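Local coordinates for protein maquette-3 (Escherichia coli, PDB 6Z0C) that has no known natural function and is a designed four-helix bundle, probably built to examine how charged networks can be buried in a hydrophobic core, at residues Q18-E23 and Q177-L182; Q76-E81 and Q123-L128; Q83-E88 and A115-Q120. All coordinates share one frame; numbering follows the deposited sequence.

Overall arrangement
All three contacts pair antiparallel helices in the middle part of a four-helix bundle. Contacts 2 and 3 join the same two helices, 52-99 and 105-144, and their centres lie about 11 Å apart. Contact 1 closes the chain by packing helix 4-48 on helix 152-194, about 12 Å from contact 2 and 11 Å from contact 3, centre to centre. It meets contact 2 through a probable hydrogen bond from Q180 NE2 to Q126 OE1 of 2.7 Å, and contact 3 through apolar packing of Q18 CG on L86 CD2 at 3.5 Å. The potassium ion is bound by G101, G103 and Q200, none of which belongs to a contact.

Contact 1. Residues Q18-E23 and Q177-L182; sequences QQLLQE and QKAQQL
L20 and the K178-L182 turn form a buried, apolar helix-to-helix contact between the first and last helices of the bundle, 4-48 and 152-194. The segment axes approach to 10.4 Å and run nearly antiparallel, at 163°. One methyl carries the contact: the nearest approach of L20 to K178, A179 and L182 is in each case made by CD2, which enters end-on between the side chains of the facing helix. The rotamer accounts for this reach, because with CG anti to the backbone N (chi1 180°) the isobutyl group projects across the interface. L20 CD2 stands 3.4 Å from A179 N, a van der Waals approach to the peptide backbone, and 3.5 Å from A179 CA, tighter than carbon atoms usually pack. Such a close fit is probably possible because A179 carries only a methyl, its CB, 3.7 Å from L20 CD2. L182 CD1 borders L20 CD2 at 3.8 Å, while K178 contributes its CB and carries its extended chain onward to the solvent-facing margin. There the charges do not meet directly: E23 OE1 and K178 NZ are 5.9 Å apart. A water instead donates to E23 OE1 at 2.6 Å and accepts a weak bond from K178 NZ at 3.5 Å, so a charged, water-bridged margin flanks the apolar interior. L175, one turn before K178, also touches L20. The methyl is thus ringed by L175, K178, A179 and L182, the i, i+3, i+4, i+7 socket of knobs-into-holes packing found in coiled-coil-like helical bundles.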
ATOM      1  N   GLN A  18       2.856  -5.234 -11.967  1.00 33.22           N
ATOM      2  CA  GLN A  18       3.051  -3.847 -12.476  1.00 36.20           C
ATOM      3  C   GLN A  18       1.703  -3.121 -12.423  1.00 34.79           C
ATOM      4  O   GLN A  18       1.659  -2.004 -11.879  1.00 37.00           O
ATOM      5  CB  GLN A  18       3.638  -3.840 -13.891  1.00 40.21           C
ATOM      6  CG  GLN A  18       5.134  -4.128 -13.934  1.00 44.28           C
ATOM      7  CD  GLN A  18       5.666  -4.304 -15.336  1.00 49.57           C
ATOM      8  OE1 GLN A  18       4.933  -4.630 -16.269  1.00 56.18           O
ATOM      9  NE2 GLN A  18       6.963  -4.099 -15.496  1.00 52.55           N
ATOM     10  N   GLN A  19       0.645  -3.752 -12.940  1.00 37.01           N
ATOM     11  CA  GLN A  19      -0.732  -3.184 -12.954  1.00 40.25           C
ATOM     12  C   GLN A  19      -1.211  -2.975 -11.512  1.00 35.47           C
ATOM     13  O   GLN A  19      -1.840  -1.939 -11.249  1.00 34.51           O
ATOM     14  CB  GLN A  19      -1.689  -4.080 -13.742  1.00 43.14           C
ATOM     15  CG  GLN A  19      -1.457  -4.025 -15.246  1.00 49.08           C
ATOM     16  CD  GLN A  19      -2.559  -4.686 -16.037  1.00 55.67           C
ATOM     17  OE1 GLN A  19      -3.707  -4.761 -15.602  1.00 62.77           O
ATOM     18  NE2 GLN A  19      -2.215  -5.166 -17.223  1.00 60.53           N
ATOM     19  N   LEU A  20      -0.911  -3.908 -10.605  1.00 33.82           N
ATOM     20  CA  LEU A  20      -1.341  -3.817  -9.186  1.00 32.26           C
ATOM     21  C   LEU A  20      -0.668  -2.609  -8.523  1.00 31.67           C
ATOM     22  O   LEU A  20      -1.363  -1.868  -7.813  1.00 31.14           O
ATOM     23  CB  LEU A  20      -1.005  -5.120  -8.456  1.00 32.46           C
ATOM     24  CG  LEU A  20      -1.390  -5.169  -6.980  1.00 33.84           C
ATOM     25  CD1 LEU A  20      -2.866  -4.850  -6.787  1.00 33.79           C
ATOM     26  CD2 LEU A  20      -1.056  -6.532  -6.389  1.00 35.56           C
ATOM     27  N   LEU A  21       0.626  -2.395  -8.762  1.00 31.39           N
ATOM     28  CA  LEU A  21       1.364  -1.254  -8.157  1.00 33.63           C
ATOM     29  C   LEU A  21       0.802   0.065  -8.705  1.00 34.03           C
ATOM     30  O   LEU A  21       0.726   1.037  -7.927  1.00 33.05           O
ATOM     31  CB  LEU A  21       2.863  -1.401  -8.425  1.00 34.62           C
ATOM     32  CG  LEU A  21       3.576  -2.453  -7.576  1.00 33.83           C
ATOM     33  CD1 LEU A  21       4.991  -2.687  -8.082  1.00 34.43           C
ATOM     34  CD2 LEU A  21       3.595  -2.061  -6.105  1.00 32.98           C
ATOM     35  N   GLN A  22       0.380   0.092  -9.972  1.00 34.35           N
ATOM     36  CA  GLN A  22      -0.281   1.277 -10.584  1.00 36.36           C
ATOM     37  C   GLN A  22      -1.616   1.520  -9.866  1.00 33.53           C
ATOM     38  O   GLN A  22      -1.892   2.682  -9.512  1.00 33.07           O
ATOM     39  CB  GLN A  22      -0.463   1.085 -12.090  1.00 38.86           C
ATOM     40  CG  GLN A  22       0.843   1.155 -12.870  1.00 45.11           C
ATOM     41  CD  GLN A  22       0.662   0.861 -14.340  1.00 52.86           C
ATOM     42  OE1 GLN A  22      -0.428   0.991 -14.894  1.00 61.28           O
ATOM     43  NE2 GLN A  22       1.743   0.459 -14.991  1.00 60.68           N
ATOM     44  N   GLU A  23      -2.400   0.460  -9.646  1.00 32.94           N
ATOM     45  CA  GLU A  23      -3.697   0.518  -8.919  1.00 35.61           C
ATOM     46  C   GLU A  23      -3.459   1.037  -7.495  1.00 32.66           C
ATOM     47  O   GLU A  23      -4.239   1.886  -7.034  1.00 29.90           O
ATOM     48  CB  GLU A  23      -4.365  -0.859  -8.911  1.00 38.62           C
ATOM     49  CG  GLU A  23      -5.746  -0.860  -8.284  1.00 41.53           C
ATOM     50  CD  GLU A  23      -6.500  -2.174  -8.400  1.00 45.71           C
ATOM     51  OE1 GLU A  23      -5.881  -3.183  -8.812  1.00 49.71           O
ATOM     52  OE2 GLU A  23      -7.704  -2.187  -8.073  1.00 49.76           O
ATOM     53  N   GLN A 177      -2.004  -7.074   0.197  1.00 30.79           N
ATOM     54  CA  GLN A 177      -2.123  -8.528   0.468  1.00 31.90           C
ATOM     55  C   GLN A 177      -2.051  -9.284  -0.869  1.00 30.83           C
ATOM     56  O   GLN A 177      -1.347 -10.312  -0.919  1.00 31.81           O
ATOM     57  CB  GLN A 177      -3.383  -8.778   1.305  1.00 32.65           C
ATOM     58  CG  GLN A 177      -3.259  -8.233   2.728  1.00 32.56           C
ATOM     59  CD  GLN A 177      -4.579  -7.982   3.421  1.00 35.75           C
ATOM     60  OE1 GLN A 177      -5.651  -8.101   2.833  1.00 37.74           O
ATOM     61  NE2 GLN A 177      -4.516  -7.623   4.695  1.00 35.08           N
ATOM     62  N   LYS A 178      -2.703  -8.776  -1.924  1.00 30.93           N
ATOM     63  CA  LYS A 178      -2.618  -9.348  -3.299  1.00 32.33           C
ATOM     64  C   LYS A 178      -1.167  -9.285  -3.792  1.00 30.79           C
ATOM     65  O   LYS A 178      -0.712 -10.258  -4.420  1.00 29.74           O
ATOM     66  CB  LYS A 178      -3.538  -8.615  -4.282  1.00 34.84           C
ATOM     67  CG  LYS A 178      -5.017  -8.941  -4.141  1.00 39.91           C
ATOM     68  CD  LYS A 178      -5.860  -8.379  -5.262  1.00 46.09           C
ATOM     69  CE  LYS A 178      -7.338  -8.646  -5.085  1.00 51.09           C
ATOM     70  NZ  LYS A 178      -8.145  -7.851  -6.038  1.00 55.75           N
ATOM     71  N   ALA A 179      -0.467  -8.183  -3.522  1.00 31.44           N
ATOM     72  CA  ALA A 179       0.942  -7.988  -3.931  1.00 31.25           C
ATOM     73  C   ALA A 179       1.809  -9.069  -3.272  1.00 30.53           C
ATOM     74  O   ALA A 179       2.687  -9.627  -3.958  1.00 28.99           O
ATOM     75  CB  ALA A 179       1.407  -6.597  -3.576  1.00 30.81           C
ATOM     76  N   GLN A 180       1.557  -9.377  -1.996  1.00 30.43           N
ATOM     77  CA  GLN A 180       2.344 -10.393  -1.244  1.00 32.04           C
ATOM     78  C   GLN A 180       2.072 -11.786  -1.834  1.00 30.70           C
ATOM     79  O   GLN A 180       3.021 -12.585  -1.877  1.00 31.94           O
ATOM     80  CB  GLN A 180       2.080 -10.270   0.257  1.00 34.46           C
ATOM     81  CG  GLN A 180       2.702  -9.011   0.847  1.00 40.15           C
ATOM     82  CD  GLN A 180       2.419  -8.837   2.318  1.00 43.17           C
ATOM     83  OE1 GLN A 180       2.956  -9.552   3.159  1.00 46.60           O
ATOM     84  NE2 GLN A 180       1.579  -7.867   2.642  1.00 48.69           N
ATOM     85  N   GLN A 181       0.855 -12.046  -2.328  1.00 30.74           N
ATOM     86  CA  GLN A 181       0.522 -13.285  -3.087  1.00 33.22           C
ATOM     87  C   GLN A 181       1.370 -13.363  -4.359  1.00 32.27           C
ATOM     88  O   GLN A 181       1.883 -14.449  -4.662  1.00 32.44           O
ATOM     89  CB  GLN A 181      -0.940 -13.334  -3.529  1.00 36.63           C
ATOM     90  CG  GLN A 181      -1.897 -13.861  -2.481  1.00 39.34           C
ATOM     91  CD  GLN A 181      -3.316 -13.813  -2.991  1.00 41.63           C
ATOM     92  OE1 GLN A 181      -4.039 -12.849  -2.763  1.00 48.94           O
ATOM     93  NE2 GLN A 181      -3.715 -14.841  -3.722  1.00 42.68           N
ATOM     94  N   LEU A 182       1.463 -12.260  -5.102  1.00 30.44           N
ATOM     95  CA  LEU A 182       2.194 -12.220  -6.394  1.00 32.28           C
ATOM     96  C   LEU A 182       3.686 -12.460  -6.146  1.00 30.88           C
ATOM     97  O   LEU A 182       4.307 -13.127  -6.989  1.00 35.16           O
ATOM     98  CB  LEU A 182       1.950 -10.882  -7.097  1.00 33.59           C
ATOM     99  CG  LEU A 182       0.559 -10.705  -7.705  1.00 37.14           C
ATOM    100  CD1 LEU A 182       0.446  -9.354  -8.395  1.00 38.79           C
ATOM    101  CD2 LEU A 182       0.239 -11.825  -8.686  1.00 40.08           C
TER
HETATM  102  O   HOH W   1      -6.450  -5.694  -8.199  1.00 48.19           O

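Contact 2. Residues Q76-E81 and Q123-L128; sequences QQTAQE and QKFQQL
F125 and T78 are brought together by their first torsions: the phenylalanine has CG turned away from its backbone N (chi1 -159°), and the threonine (chi1 -57°) places CG2, not OG1, on the side facing the ring. T78 CG2 meets F125 CD1 at 3.9 Å and lies near the ring plane, so the methyl touches the edge of the phenyl group and not its face. Farther along the same edge, A79 CB approaches F125 CE1 at 4.3 Å, also close to the plane. Two small side chains on successive residues therefore border one side of the ring, and T78 and F125 run past each other in opposite directions, with no hydrogen bond between the segments. The hydroxyl has its partner within its own helix: T78 OG1 is hydrogen-bonded to T74 O, one turn back, which satisfies a buried polar group and probably helps to hold the rotamer that turns CG2 to the ring. K124 comes near with the far part of its chain, CE 4.4 Å from T78 OG1, a loose contact at the exposed margin. The segment axes stay 10.7 Å apart at 159°, and the nearest CA atoms, those of T78 and F125, are separated by 7.4 Å. Helices 52-99 and 105-144 are successive in the chain, so this is packing within an antiparallel helical hairpin. F125 also touches L75 of helix 52-99, I28 of helix 4-48 and V176 of helix 152-194, which puts its ring in the shared core of all four helices.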
ATOM      1  N   GLN A  76       3.709   6.241  -1.361  1.00 37.38           N
ATOM      2  CA  GLN A  76       3.890   6.530  -2.812  1.00 38.59           C
ATOM      3  C   GLN A  76       5.328   6.201  -3.223  1.00 37.37           C
ATOM      4  O   GLN A  76       5.513   5.550  -4.268  1.00 38.12           O
ATOM      5  CB  GLN A  76       3.576   7.994  -3.124  1.00 43.21           C
ATOM      6  CG  GLN A  76       2.122   8.230  -3.494  1.00 50.03           C
ATOM      7  CD  GLN A  76       1.839   7.966  -4.953  1.00 55.40           C
ATOM      8  OE1 GLN A  76       2.701   8.132  -5.814  1.00 67.77           O
ATOM      9  NE2 GLN A  76       0.616   7.556  -5.249  1.00 52.75           N
ATOM     10  N   GLN A  77       6.302   6.643  -2.425  1.00 40.06           N
ATOM     11  CA  GLN A  77       7.751   6.436  -2.681  1.00 42.24           C
ATOM     12  C   GLN A  77       8.079   4.943  -2.537  1.00 38.60           C
ATOM     13  O   GLN A  77       8.859   4.433  -3.358  1.00 40.13           O
ATOM     14  CB  GLN A  77       8.573   7.326  -1.747  1.00 45.90           C
ATOM     15  CG  GLN A  77       8.472   8.805  -2.103  1.00 52.23           C
ATOM     16  CD  GLN A  77       9.049   9.726  -1.054  1.00 57.71           C
ATOM     17  OE1 GLN A  77       9.636   9.291  -0.065  1.00 66.34           O
ATOM     18  NE2 GLN A  77       8.882  11.022  -1.267  1.00 61.52           N
ATOM     19  N   THR A  78       7.483   4.264  -1.552  1.00 38.46           N
ATOM     20  CA  THR A  78       7.641   2.801  -1.326  1.00 38.12           C
ATOM     21  C   THR A  78       7.119   2.031  -2.548  1.00 35.55           C
ATOM     22  O   THR A  78       7.826   1.117  -3.009  1.00 36.69           O
ATOM     23  CB  THR A  78       6.966   2.366  -0.018  1.00 38.02           C
ATOM     24  OG1 THR A  78       7.539   3.149   1.030  1.00 39.31           O
ATOM     25  CG2 THR A  78       7.144   0.895   0.284  1.00 37.44           C
ATOM     26  N   ALA A  79       5.936   2.385  -3.060  1.00 34.87           N
ATOM     27  CA  ALA A  79       5.305   1.738  -4.236  1.00 36.31           C
ATOM     28  C   ALA A  79       6.192   1.940  -5.472  1.00 35.91           C
ATOM     29  O   ALA A  79       6.332   0.988  -6.259  1.00 34.62           O
ATOM     30  CB  ALA A  79       3.912   2.275  -4.453  1.00 36.67           C
ATOM     31  N   GLN A  80       6.779   3.132  -5.620  1.00 36.23           N
ATOM     32  CA  GLN A  80       7.717   3.476  -6.724  1.00 39.34           C
ATOM     33  C   GLN A  80       8.962   2.580  -6.641  1.00 36.83           C
ATOM     34  O   GLN A  80       9.362   2.036  -7.683  1.00 35.33           O
ATOM     35  CB  GLN A  80       8.094   4.955  -6.649  1.00 44.76           C
ATOM     36  CG  GLN A  80       8.931   5.435  -7.825  1.00 49.14           C
ATOM     37  CD  GLN A  80       9.196   6.918  -7.749  1.00 57.37           C
ATOM     38  OE1 GLN A  80       8.298   7.717  -7.489  1.00 67.75           O
ATOM     39  NE2 GLN A  80      10.445   7.296  -7.971  1.00 63.69           N
ATOM     40  N   GLU A  81       9.544   2.438  -5.447  1.00 35.67           N
ATOM     41  CA  GLU A  81      10.752   1.604  -5.192  1.00 37.23           C
ATOM     42  C   GLU A  81      10.444   0.142  -5.553  1.00 34.52           C
ATOM     43  O   GLU A  81      11.296  -0.509  -6.182  1.00 32.37           O
ATOM     44  CB  GLU A  81      11.183   1.770  -3.733  1.00 40.69           C
ATOM     45  CG  GLU A  81      12.473   1.054  -3.378  1.00 45.56           C
ATOM     46  CD  GLU A  81      12.891   1.209  -1.925  1.00 50.68           C
ATOM     47  OE1 GLU A  81      12.457   2.190  -1.284  1.00 56.01           O
ATOM     48  OE2 GLU A  81      13.644   0.345  -1.436  1.00 56.63           O
ATOM     49  N   GLN A 123       5.644  -5.699   3.389  1.00 34.08           N
ATOM     50  CA  GLN A 123       5.373  -5.974   4.827  1.00 38.07           C
ATOM     51  C   GLN A 123       5.359  -4.643   5.590  1.00 37.24           C
ATOM     52  O   GLN A 123       4.415  -4.429   6.368  1.00 36.63           O
ATOM     53  CB  GLN A 123       6.376  -6.991   5.376  1.00 41.00           C
ATOM     54  CG  GLN A 123       6.068  -8.409   4.920  1.00 46.68           C
ATOM     55  CD  GLN A 123       7.096  -9.423   5.360  1.00 51.52           C
ATOM     56  OE1 GLN A 123       7.989  -9.133   6.153  1.00 62.22           O
ATOM     57  NE2 GLN A 123       6.972 -10.632   4.839  1.00 51.60           N
ATOM     58  N   LYS A 124       6.351  -3.779   5.351  1.00 38.25           N
ATOM     59  CA  LYS A 124       6.437  -2.401   5.914  1.00 39.41           C
ATOM     60  C   LYS A 124       5.176  -1.630   5.509  1.00 37.30           C
ATOM     61  O   LYS A 124       4.514  -1.043   6.391  1.00 37.15           O
ATOM     62  CB  LYS A 124       7.719  -1.724   5.414  1.00 43.94           C
ATOM     63  CG  LYS A 124       7.895  -0.252   5.773  1.00 50.53           C
ATOM     64  CD  LYS A 124       9.047   0.399   5.019  1.00 58.25           C
ATOM     65  CE  LYS A 124       8.980   1.913   4.968  1.00 63.30           C
ATOM     66  NZ  LYS A 124       9.832   2.541   6.007  1.00 69.50           N
ATOM     67  N   PHE A 125       4.853  -1.662   4.215  1.00 33.29           N
ATOM     68  CA  PHE A 125       3.658  -1.027   3.606  1.00 33.15           C
ATOM     69  C   PHE A 125       2.396  -1.454   4.370  1.00 31.64           C
ATOM     70  O   PHE A 125       1.636  -0.571   4.809  1.00 30.86           O
ATOM     71  CB  PHE A 125       3.578  -1.402   2.127  1.00 33.42           C
ATOM     72  CG  PHE A 125       2.749  -0.474   1.283  1.00 34.70           C
ATOM     73  CD1 PHE A 125       3.329   0.259   0.260  1.00 37.63           C
ATOM     74  CD2 PHE A 125       1.391  -0.332   1.512  1.00 34.58           C
ATOM     75  CE1 PHE A 125       2.563   1.108  -0.521  1.00 37.34           C
ATOM     76  CE2 PHE A 125       0.627   0.521   0.731  1.00 35.27           C
ATOM     77  CZ  PHE A 125       1.215   1.239  -0.280  1.00 35.84           C
ATOM     78  N   GLN A 126       2.176  -2.764   4.522  1.00 31.94           N
ATOM     79  CA  GLN A 126       0.974  -3.324   5.202  1.00 33.63           C
ATOM     80  C   GLN A 126       0.908  -2.799   6.642  1.00 32.66           C
ATOM     81  O   GLN A 126      -0.184  -2.357   7.048  1.00 34.84           O
ATOM     82  CB  GLN A 126       0.966  -4.856   5.178  1.00 35.78           C
ATOM     83  CG  GLN A 126      -0.172  -5.457   5.998  1.00 37.96           C
ATOM     84  CD  GLN A 126      -0.411  -6.924   5.736  1.00 43.54           C
ATOM     85  OE1 GLN A 126       0.370  -7.595   5.065  1.00 49.67           O
ATOM     86  NE2 GLN A 126      -1.506  -7.439   6.274  1.00 48.15           N
ATOM     87  N   GLN A 127       2.025  -2.844   7.378  1.00 33.25           N
ATOM     88  CA  GLN A 127       2.109  -2.407   8.800  1.00 34.84           C
ATOM     89  C   GLN A 127       1.674  -0.942   8.910  1.00 33.84           C
ATOM     90  O   GLN A 127       0.891  -0.619   9.828  1.00 29.35           O
ATOM     91  CB  GLN A 127       3.525  -2.583   9.353  1.00 38.48           C
ATOM     92  CG  GLN A 127       3.910  -4.038   9.581  1.00 44.81           C
ATOM     93  CD  GLN A 127       5.376  -4.228   9.884  1.00 49.33           C
ATOM     94  OE1 GLN A 127       6.139  -3.273  10.028  1.00 56.17           O
ATOM     95  NE2 GLN A 127       5.785  -5.482   9.983  1.00 51.52           N
ATOM     96  N   LEU A 128       2.157  -0.088   8.004  1.00 35.56           N
ATOM     97  CA  LEU A 128       1.899   1.378   8.039  1.00 34.50           C
ATOM     98  C   LEU A 128       0.424   1.654   7.723  1.00 33.25           C
ATOM     99  O   LEU A 128      -0.183   2.488   8.435  1.00 32.95           O
ATOM    100  CB  LEU A 128       2.846   2.080   7.064  1.00 35.73           C
ATOM    101  CG  LEU A 128       4.329   2.017   7.440  1.00 38.32           C
ATOM    102  CD1 LEU A 128       5.197   2.575   6.325  1.00 39.93           C
ATOM    103  CD2 LEU A 128       4.607   2.751   8.745  1.00 41.01           C
TER

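Contact 3. Residues Q83-E88 and A115-Q120; sequences QQLLQE and AQKIQQ
L85 opens the contact on helix 52-99 by packing against both K117 and I118 of helix 105-144. Its CB lies 3.6 Å from I118 CG1, and the two side chains slide past one another in opposite directions. Beyond this, the methyl L85 CD1 reaches K117 CB at 4.1 Å, where the leucine and the lysine cross at about a right angle. L86 follows with its backbone: I118 CD1 comes to 3.9 Å from L86 N, a van der Waals contact of the methyl with the backbone. The isoleucine reaches both residues because CG1 is anti to its carbonyl carbon (chi1 -66°) and CD1 extends onward. Cut back to an alanine, I118 would lose CG1 and CD1, and a gap would probably open beside L85 CB and L86 N, leaving L85 without much of its facing surface. Farther along, E88 brings an opposite charge near K117, but E88 OE2 and K117 NZ stay 6.7 Å apart, so any attraction acts at a distance. The axes approach to 9.7 Å and are antiparallel at 160°. L85 also touches L114 and L121, so with K117 and I118 it fills a four-residue socket, the knobs-into-holes pattern. Around this pair, Q83 touches L21 and Q25 of helix 4-48, whereas I118 packs on V183 of helix 152-194, joining the hairpin of helices 52-99 and 105-144 to the other two helices.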
ATOM      1  N   GLN A  83       8.238  -0.826  -7.779  1.00 34.68           N
ATOM      2  CA  GLN A  83       8.091  -0.859  -9.261  1.00 37.85           C
ATOM      3  C   GLN A  83       9.485  -0.990  -9.893  1.00 36.85           C
ATOM      4  O   GLN A  83       9.627  -1.783 -10.844  1.00 32.70           O
ATOM      5  CB  GLN A  83       7.316   0.365  -9.757  1.00 43.73           C
ATOM      6  CG  GLN A  83       6.476   0.086 -11.000  1.00 50.60           C
ATOM      7  CD  GLN A  83       5.076   0.651 -10.927  1.00 55.09           C
ATOM      8  OE1 GLN A  83       4.096  -0.039 -11.216  1.00 51.59           O
ATOM      9  NE2 GLN A  83       4.969   1.918 -10.548  1.00 57.62           N
ATOM     10  N   GLN A  84      10.475  -0.266  -9.357  1.00 37.66           N
ATOM     11  CA  GLN A  84      11.890  -0.290  -9.823  1.00 37.37           C
ATOM     12  C   GLN A  84      12.487  -1.681  -9.567  1.00 34.53           C
ATOM     13  O   GLN A  84      13.112  -2.234 -10.491  1.00 32.15           O
ATOM     14  CB  GLN A  84      12.691   0.823  -9.143  1.00 40.47           C
ATOM     15  CG  GLN A  84      12.330   2.213  -9.654  1.00 47.44           C
ATOM     16  CD  GLN A  84      12.769   3.333  -8.739  1.00 54.02           C
ATOM     17  OE1 GLN A  84      13.354   3.111  -7.679  1.00 59.34           O
ATOM     18  NE2 GLN A  84      12.481   4.559  -9.148  1.00 54.57           N
ATOM     19  N   LEU A  85      12.290  -2.237  -8.368  1.00 32.41           N
ATOM     20  CA  LEU A  85      12.777  -3.598  -8.003  1.00 33.13           C
ATOM     21  C   LEU A  85      12.095  -4.650  -8.884  1.00 31.26           C
ATOM     22  O   LEU A  85      12.770  -5.620  -9.269  1.00 30.56           O
ATOM     23  CB  LEU A  85      12.505  -3.865  -6.521  1.00 33.07           C
ATOM     24  CG  LEU A  85      13.325  -3.032  -5.538  1.00 37.38           C
ATOM     25  CD1 LEU A  85      12.795  -3.206  -4.124  1.00 38.39           C
ATOM     26  CD2 LEU A  85      14.803  -3.396  -5.599  1.00 39.60           C
ATOM     27  N   LEU A  86      10.813  -4.461  -9.208  1.00 31.20           N
ATOM     28  CA  LEU A  86      10.038  -5.404 -10.056  1.00 31.92           C
ATOM     29  C   LEU A  86      10.644  -5.474 -11.468  1.00 32.10           C
ATOM     30  O   LEU A  86      10.705  -6.581 -12.028  1.00 31.09           O
ATOM     31  CB  LEU A  86       8.573  -4.962 -10.090  1.00 33.40           C
ATOM     32  CG  LEU A  86       7.620  -5.887 -10.842  1.00 35.21           C
ATOM     33  CD1 LEU A  86       7.631  -7.294 -10.259  1.00 34.83           C
ATOM     34  CD2 LEU A  86       6.213  -5.315 -10.830  1.00 35.24           C
ATOM     35  N   GLN A  87      11.076  -4.351 -12.041  1.00 34.72           N
ATOM     36  CA  GLN A  87      11.708  -4.349 -13.391  1.00 35.56           C
ATOM     37  C   GLN A  87      13.049  -5.099 -13.324  1.00 33.05           C
ATOM     38  O   GLN A  87      13.360  -5.833 -14.285  1.00 34.27           O
ATOM     39  CB  GLN A  87      11.874  -2.929 -13.935  1.00 39.38           C
ATOM     40  CG  GLN A  87      12.291  -2.892 -15.401  1.00 45.98           C
ATOM     41  CD  GLN A  87      11.441  -3.773 -16.288  1.00 51.16           C
ATOM     42  OE1 GLN A  87      10.212  -3.746 -16.227  1.00 58.60           O
ATOM     43  NE2 GLN A  87      12.092  -4.569 -17.125  1.00 51.05           N
ATOM     44  N   GLU A  88      13.809  -4.939 -12.235  1.00 32.87           N
ATOM     45  CA  GLU A  88      15.108  -5.640 -12.025  1.00 33.80           C
ATOM     46  C   GLU A  88      14.851  -7.147 -11.881  1.00 31.68           C
ATOM     47  O   GLU A  88      15.660  -7.950 -12.398  1.00 31.21           O
ATOM     48  CB  GLU A  88      15.839  -5.086 -10.802  1.00 35.95           C
ATOM     49  CG  GLU A  88      16.249  -3.634 -10.955  1.00 41.76           C
ATOM     50  CD  GLU A  88      17.113  -3.081  -9.834  1.00 48.89           C
ATOM     51  OE1 GLU A  88      17.200  -1.841  -9.712  1.00 58.80           O
ATOM     52  OE2 GLU A  88      17.703  -3.886  -9.093  1.00 56.20           O
ATOM     53  N   ALA A 115      13.332 -10.419  -4.805  1.00 32.99           N
ATOM     54  CA  ALA A 115      11.989 -10.859  -4.360  1.00 34.47           C
ATOM     55  C   ALA A 115      11.838 -10.627  -2.848  1.00 34.91           C
ATOM     56  O   ALA A 115      10.732 -10.239  -2.426  1.00 34.79           O
ATOM     57  CB  ALA A 115      11.755 -12.297  -4.741  1.00 36.51           C
ATOM     58  N   GLN A 116      12.905 -10.832  -2.066  1.00 33.78           N
ATOM     59  CA  GLN A 116      12.896 -10.618  -0.591  1.00 37.35           C
ATOM     60  C   GLN A 116      12.816  -9.118  -0.276  1.00 34.44           C
ATOM     61  O   GLN A 116      12.081  -8.759   0.666  1.00 34.97           O
ATOM     62  CB  GLN A 116      14.115 -11.259   0.076  1.00 42.08           C
ATOM     63  CG  GLN A 116      13.899 -12.721   0.438  1.00 50.76           C
ATOM     64  CD  GLN A 116      12.825 -12.909   1.486  1.00 56.99           C
ATOM     65  OE1 GLN A 116      12.676 -12.110   2.410  1.00 66.01           O
ATOM     66  NE2 GLN A 116      12.058 -13.977   1.345  1.00 61.52           N
ATOM     67  N   LYS A 117      13.543  -8.276  -1.015  1.00 34.07           N
ATOM     68  CA  LYS A 117      13.496  -6.799  -0.841  1.00 34.38           C
ATOM     69  C   LYS A 117      12.061  -6.325  -1.091  1.00 30.86           C
ATOM     70  O   LYS A 117      11.553  -5.530  -0.279  1.00 32.67           O
ATOM     71  CB  LYS A 117      14.492  -6.098  -1.771  1.00 37.37           C
ATOM     72  CG  LYS A 117      15.942  -6.167  -1.317  1.00 44.05           C
ATOM     73  CD  LYS A 117      16.894  -5.411  -2.221  1.00 50.32           C
ATOM     74  CE  LYS A 117      18.346  -5.601  -1.842  1.00 55.40           C
ATOM     75  NZ  LYS A 117      19.237  -4.745  -2.660  1.00 60.44           N
ATOM     76  N   ILE A 118      11.427  -6.813  -2.160  1.00 30.36           N
ATOM     77  CA  ILE A 118      10.024  -6.447  -2.520  1.00 31.02           C
ATOM     78  C   ILE A 118       9.112  -6.897  -1.371  1.00 32.45           C
ATOM     79  O   ILE A 118       8.322  -6.066  -0.898  1.00 33.29           O
ATOM     80  CB  ILE A 118       9.607  -7.041  -3.884  1.00 31.30           C
ATOM     81  CG1 ILE A 118      10.412  -6.425  -5.034  1.00 31.26           C
ATOM     82  CG2 ILE A 118       8.107  -6.881  -4.107  1.00 31.40           C
ATOM     83  CD1 ILE A 118      10.223  -7.112  -6.365  1.00 31.69           C
ATOM     84  N   GLN A 119       9.248  -8.145  -0.913  1.00 32.89           N
ATOM     85  CA  GLN A 119       8.453  -8.706   0.217  1.00 35.02           C
ATOM     86  C   GLN A 119       8.584  -7.799   1.451  1.00 34.18           C
ATOM     87  O   GLN A 119       7.543  -7.500   2.071  1.00 33.49           O
ATOM     88  CB  GLN A 119       8.892 -10.140   0.517  1.00 38.65           C
ATOM     89  CG  GLN A 119       8.229 -10.736   1.750  1.00 43.00           C
ATOM     90  CD  GLN A 119       8.442 -12.227   1.852  1.00 47.90           C
ATOM     91  OE1 GLN A 119       9.175 -12.831   1.071  1.00 53.92           O
ATOM     92  NE2 GLN A 119       7.792 -12.838   2.826  1.00 51.48           N
ATOM     93  N   GLN A 120       9.809  -7.382   1.793  1.00 35.99           N
ATOM     94  CA  GLN A 120      10.103  -6.523   2.976  1.00 38.15           C
ATOM     95  C   GLN A 120       9.428  -5.151   2.806  1.00 36.96           C
ATOM     96  O   GLN A 120       8.874  -4.653   3.809  1.00 34.89           O
ATOM     97  CB  GLN A 120      11.613  -6.404   3.197  1.00 42.26           C
ATOM     98  CG  GLN A 120      12.239  -7.675   3.761  1.00 48.77           C
ATOM     99  CD  GLN A 120      13.749  -7.662   3.752  1.00 56.53           C
ATOM    100  OE1 GLN A 120      14.388  -6.891   3.036  1.00 64.01           O
ATOM    101  NE2 GLN A 120      14.339  -8.538   4.549  1.00 63.14           N
TER